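Glycoside hydrolase family 31 (Trueperella pyogenes, PDB 5I0F) probably hydrolyses alpha-glucosidic linkages of cycloalternan, as a retaining family 31 glycoside hydrolase that passes through a covalent glycosyl-enzyme intermediate. Local coordinates at residues G177-R181 / R191-V195. Numbering follows the deposited sequence.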
loop_
_atom_site.group_PDB
_atom_site.type_symbol
_atom_site.label_atom_id
_atom_site.label_comp_id
_atom_site.label_asym_id
_atom_site.label_seq_id
_atom_site.Cartn_x
_atom_site.Cartn_y
_atom_site.Cartn_z
ATOM N N GLY A 177 -8.583 2.767 12.649
ATOM C CA GLY A 177 -8.633 3.291 11.306
ATOM C C GLY A 177 -7.284 3.694 10.762
ATOM O O GLY A 177 -6.247 3.049 11.026
ATOM N N PHE A 178 -7.323 4.793 10.022
ATOM C CA PHE A 178 -6.205 5.328 9.267
ATOM C C PHE A 178 -5.761 4.417 8.122
ATOM O O PHE A 178 -4.605 4.494 7.674
ATOM C CB PHE A 178 -5.039 5.680 10.189
ATOM C CG PHE A 178 -5.430 6.561 11.350
ATOM C CD1 PHE A 178 -5.801 7.873 11.139
ATOM C CD2 PHE A 178 -5.396 6.083 12.652
ATOM C CE1 PHE A 178 -6.150 8.685 12.188
ATOM C CE2 PHE A 178 -5.726 6.909 13.712
ATOM C CZ PHE A 178 -6.117 8.206 13.483
ATOM N N GLY A 179 -6.702 3.593 7.641
ATOM C CA GLY A 179 -6.469 2.675 6.540
ATOM C C GLY A 179 -5.930 1.341 7.024
ATOM O O GLY A 179 -6.146 0.936 8.162
ATOM N N GLU A 180 -5.218 0.656 6.136
ATOM C CA GLU A 180 -4.632 -0.650 6.471
ATOM C C GLU A 180 -3.394 -0.433 7.361
ATOM O O GLU A 180 -2.422 0.219 6.949
ATOM C CB GLU A 180 -4.289 -1.396 5.186
ATOM C CG GLU A 180 -3.573 -2.746 5.356
ATOM C CD GLU A 180 -3.161 -3.335 4.029
ATOM O OE1 GLU A 180 -2.694 -2.546 3.152
ATOM O OE2 GLU A 180 -3.290 -4.586 3.845
ATOM N N ARG A 181 -3.437 -0.978 8.577
ATOM C CA ARG A 181 -2.335 -0.838 9.523
ATOM C C ARG A 181 -1.880 -2.204 9.991
ATOM O O ARG A 181 -2.680 -3.123 10.120
ATOM C CB ARG A 181 -2.730 0.054 10.719
ATOM C CG ARG A 181 -3.169 1.458 10.334
ATOM C CD ARG A 181 -1.962 2.297 9.940
ATOM N NE ARG A 181 -2.326 3.470 9.170
ATOM C CZ ARG A 181 -1.495 4.472 8.861
ATOM N NH1 ARG A 181 -0.228 4.488 9.270
ATOM N NH2 ARG A 181 -1.960 5.473 8.137
ATOM N N ARG A 191 1.812 7.654 17.465
ATOM C CA ARG A 191 1.952 8.732 16.497
ATOM C C ARG A 191 2.156 8.073 15.134
ATOM O O ARG A 191 2.978 7.163 14.990
ATOM C CB ARG A 191 3.135 9.638 16.808
ATOM C CG ARG A 191 3.100 10.251 18.206
ATOM C CD ARG A 191 4.319 11.123 18.504
ATOM N NE ARG A 191 4.250 11.572 19.898
ATOM C CZ ARG A 191 4.659 10.893 20.978
ATOM N NH1 ARG A 191 5.263 9.709 20.875
ATOM N NH2 ARG A 191 4.476 11.423 22.197
ATOM N N LEU A 192 1.419 8.533 14.143
ATOM C CA LEU A 192 1.494 7.955 12.797
ATOM C C LEU A 192 1.225 9.011 11.742
ATOM O O LEU A 192 1.102 10.184 12.056
ATOM C CB LEU A 192 0.512 6.793 12.688
ATOM C CG LEU A 192 -0.949 7.200 12.862
ATOM C CD1 LEU A 192 -1.809 6.491 11.858
ATOM C CD2 LEU A 192 -1.455 6.940 14.256
ATOM N N ASP A 193 1.155 8.608 10.483
ATOM C CA ASP A 193 0.782 9.525 9.420
ATOM C C ASP A 193 0.066 8.748 8.321
ATOM O O ASP A 193 -0.049 7.520 8.410
ATOM C CB ASP A 193 2.017 10.348 8.922
ATOM C CG ASP A 193 3.032 9.538 8.092
ATOM O OD1 ASP A 193 3.047 8.286 8.105
ATOM O OD2 ASP A 193 3.845 10.191 7.385
ATOM N N SER A 194 -0.483 9.474 7.356
ATOM C CA SER A 194 -1.170 8.909 6.220
ATOM C C SER A 194 -0.576 9.456 4.932
ATOM O O SER A 194 -0.973 10.543 4.452
ATOM C CB SER A 194 -2.685 9.160 6.313
ATOM O OG SER A 194 -3.222 8.282 7.320
ATOM N N VAL A 195 0.401 8.704 4.413
ATOM C CA VAL A 195 1.067 8.974 3.143
ATOM C C VAL A 195 1.291 7.629 2.459
ATOM O O VAL A 195 1.724 6.670 3.097
ATOM C CB VAL A 195 2.385 9.778 3.319
ATOM C CG1 VAL A 195 3.451 9.029 4.117
ATOM C CG2 VAL A 195 2.952 10.197 1.965
HETATM O O HOH W 1 2.350 6.019 9.437
#
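Strand 191-194 meets the corner at F178 through an apolar contact with F178 and the guanidinium of R181. The first residue to touch is L192. Its CD1 touches two groups of 177-181: it lies 3.7 Å from CG of F178 and 3.6 Å from CZ of R181, over one face of the guanidinium. The next residue, D193, offers its backbone. R181 NH2 donates to D193 O at 2.8 Å, and R181 NH1 adds a weak bond to the same D193 O at 3.2 Å. Water 1 accepts from R181 NH1 and from D193 N, at 3.0 Å each, and so bridges the guanidinium to the strand backbone. S194 OG lies 3.2 Å from R181 NH2, but the angle is poor. The carboxylate of D193 forms a salt bridge with R235 and a hydrogen bond with the hydroxyl of Y13, and S194 OG bonds to the carbonyl of M213. R181 also bonds back to its own segment: NE and NH2 of R181 both donate to F178 O at 2.9 Å. One guanidinium therefore ties the corner to the strand. The two segments do not pair through their backbones. Strand 174-179 edges the mixed sheet, where F178 hydrogen-bonds to M213 and F215; strand 191-194 edges the antiparallel sheet, where L192 and S194 hydrogen-bond to 236-240. This is consistent with two facing sheets of the family 31 beta-sandwich, while E180 packs on helix 537-551 of the catalytic barrel.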